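Local coordinates for protein eukaryotic Translation Initiation 4E (Schistosoma mansoni, PDB 3HXI) that binds the 7-methylguanosine cap of messenger RNA and, as a translation initiation factor, probably helps recruit mRNA for protein synthesis, at residues Asp101-Leu106 with Arg153-Arg158. Sequence-based numbering, arbitrary orientation. Where two conformers were deposited one is given.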
# COMPACT_ATOMS: atom_id res chain seq x y z
N ASP A 101 -6.98 -5.58 -3.63
CA ASP A 101 -7.01 -6.87 -2.93
C ASP A 101 -5.72 -7.69 -3.12
O ASP A 101 -5.22 -8.26 -2.16
CB ASP A 101 -8.20 -7.72 -3.37
CG ASP A 101 -9.54 -7.16 -2.91
OD1 ASP A 101 -9.56 -6.22 -2.07
OD2 ASP A 101 -10.59 -7.67 -3.40
N GLU A 102 -5.18 -7.75 -4.34
CA GLU A 102 -3.94 -8.49 -4.58
C GLU A 102 -2.77 -7.84 -3.83
O GLU A 102 -1.89 -8.53 -3.27
CB GLU A 102 -3.60 -8.52 -6.08
CG GLU A 102 -4.57 -9.37 -6.92
CD GLU A 102 -4.67 -10.81 -6.42
OE1 GLU A 102 -3.63 -11.46 -6.14
OE2 GLU A 102 -5.80 -11.31 -6.36
N LEU A 103 -2.76 -6.51 -3.85
CA LEU A 103 -1.69 -5.78 -3.19
C LEU A 103 -1.70 -6.05 -1.69
O LEU A 103 -0.66 -6.39 -1.10
CB LEU A 103 -1.76 -4.27 -3.48
CG LEU A 103 -0.52 -3.46 -3.04
CD1 LEU A 103 0.74 -3.95 -3.76
CD2 LEU A 103 -0.72 -1.96 -3.24
N LEU A 104 -2.87 -5.94 -1.07
CA LEU A 104 -2.99 -6.14 0.36
C LEU A 104 -2.72 -7.59 0.77
O LEU A 104 -2.10 -7.84 1.79
CB LEU A 104 -4.37 -5.66 0.86
CG LEU A 104 -4.72 -4.18 0.64
CD1 LEU A 104 -5.92 -3.84 1.51
CD2 LEU A 104 -3.54 -3.19 0.88
N MET A 105 -3.16 -8.54 -0.07
CA MET A 105 -2.84 -9.94 0.17
C MET A 105 -1.31 -10.16 0.19
O MET A 105 -0.79 -10.83 1.08
CB MET A 105 -3.52 -10.85 -0.84
CG MET A 105 -5.00 -11.13 -0.51
SD MET A 105 -5.67 -12.49 -1.51
CE MET A 105 -5.59 -11.79 -3.16
N LEU A 106 -0.61 -9.58 -0.77
CA LEU A 106 0.84 -9.69 -0.86
C LEU A 106 1.47 -9.13 0.42
O LEU A 106 2.37 -9.75 1.00
CB LEU A 106 1.35 -8.98 -2.11
CG LEU A 106 2.86 -8.73 -2.26
CD1 LEU A 106 3.69 -10.02 -2.18
CD2 LEU A 106 3.14 -7.96 -3.54
N ARG A 153 9.54 -5.81 -8.40
CA ARG A 153 9.31 -6.91 -9.32
C ARG A 153 8.15 -7.80 -8.87
O ARG A 153 7.28 -8.15 -9.68
CB ARG A 153 10.60 -7.71 -9.56
CG ARG A 153 11.58 -6.98 -10.48
CD ARG A 153 12.80 -7.80 -10.85
NE ARG A 153 13.93 -7.56 -9.95
CZ ARG A 153 14.30 -8.37 -8.96
NH1 ARG A 153 15.33 -8.03 -8.20
NH2 ARG A 153 13.66 -9.51 -8.73
N ARG A 154 8.13 -8.13 -7.58
CA ARG A 154 7.05 -8.95 -6.99
C ARG A 154 5.68 -8.26 -7.06
O ARG A 154 4.67 -8.93 -7.30
CB ARG A 154 7.42 -9.35 -5.55
CG ARG A 154 6.37 -10.13 -4.74
CD ARG A 154 5.96 -11.47 -5.36
NE ARG A 154 7.10 -12.27 -5.84
CZ ARG A 154 7.77 -13.16 -5.11
NH1 ARG A 154 7.44 -13.39 -3.84
NH2 ARG A 154 8.79 -13.84 -5.65
N ILE A 155 5.64 -6.95 -6.82
CA ILE A 155 4.40 -6.17 -6.94
C ILE A 155 3.84 -6.30 -8.36
O ILE A 155 2.63 -6.53 -8.55
CB ILE A 155 4.62 -4.67 -6.60
CG1 ILE A 155 4.90 -4.48 -5.10
CG2 ILE A 155 3.40 -3.80 -6.97
CD1 ILE A 155 5.29 -3.02 -4.73
N LYS A 156 4.71 -6.14 -9.36
CA LYS A 156 4.27 -6.18 -10.76
C LYS A 156 3.71 -7.55 -11.10
O LYS A 156 2.70 -7.66 -11.79
CB LYS A 156 5.40 -5.85 -11.74
CG LYS A 156 5.96 -4.46 -11.59
CD LYS A 156 6.63 -3.97 -12.87
CE LYS A 156 5.62 -3.45 -13.89
NZ LYS A 156 6.26 -3.31 -15.22
N GLU A 157 4.37 -8.59 -10.58
CA GLU A 157 3.91 -9.96 -10.81
C GLU A 157 2.54 -10.16 -10.22
O GLU A 157 1.62 -10.57 -10.91
CB GLU A 157 4.90 -10.96 -10.22
CG GLU A 157 6.19 -11.06 -11.01
CD GLU A 157 7.30 -11.79 -10.26
OE1 GLU A 157 7.11 -12.14 -9.07
OE2 GLU A 157 8.38 -12.00 -10.86
N ARG A 158 2.38 -9.81 -8.95
CA ARG A 158 1.14 -10.11 -8.24
C ARG A 158 -0.02 -9.27 -8.76
O ARG A 158 -1.16 -9.74 -8.80
CB ARG A 158 1.31 -9.95 -6.72
CG ARG A 158 2.20 -10.99 -6.07
CD ARG A 158 1.57 -12.39 -6.01
NE ARG A 158 2.48 -13.29 -5.30
CZ ARG A 158 3.55 -13.91 -5.84
NH1 ARG A 158 3.86 -13.77 -7.12
NH2 ARG A 158 4.31 -14.68 -5.07
O HOH W 1 -2.19 -12.20 -8.31
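Leu106 supplies most of the apolar contact, reaching across to three residues of the segment 153-158. Its CG stands anti to the backbone N (chi1 168°), and the two methyls beyond it spread over the other helix. CD1 bears on the aliphatic stem of Arg154 alone, 3.7 Å from Arg154 CG, while CD2 lies 4.0 Å from Ile155 CA and also touches Arg158 CG and Arg154 CG, the Leu106 and Arg158 side chains crossing at about a right angle. A forked leucine suits this place because its branches spread over several neighbours, and the arginines suit theirs because their methylene stems cover the leucine while their charged ends go elsewhere. One turn earlier, Leu103 CD1 and Ile155 CG2 meet at 4.2 Å, on the side facing the sheet, where Leu135, Val137 and Trp86 continue the apolar layer.

The two helices, 96-108 and 145-159, lie on the convex back of the curved antiparallel sheet characteristic of eIF4E, whose concave side holds the cap. The segments run at 134° to each other with their axes 9.9 Å apart, and no direct hydrogen bond joins them.

Polar linkage is through water. A single molecule donates to Glu102 OE1 and to Arg158 O, a backbone carbonyl near the end of helix 145-159, each at 2.7 Å. Glu102 OE1 also forms a salt bridge to a basic side chain of the bound 4E-BP peptide, so this carboxylate connects the helix pair to the regulator's binding surface.

The methylene CD of Arg154 lies over the centre of the Arg158 guanidinium, 3.4 Å above its plane, so an aliphatic carbon covers that face. Arg154 NE forms a salt bridge to Glu157 OE1 (3.2 Å), the oxygen lying 15° out of the Arg154 guanidinium plane. Beyond the segments, Arg154 bonds to the backbone O of Asp111 and forms a salt bridge to Asp113, while the Asp111 carboxylate forms one to Arg158, which probably eases the repulsion between the neighbouring arginines.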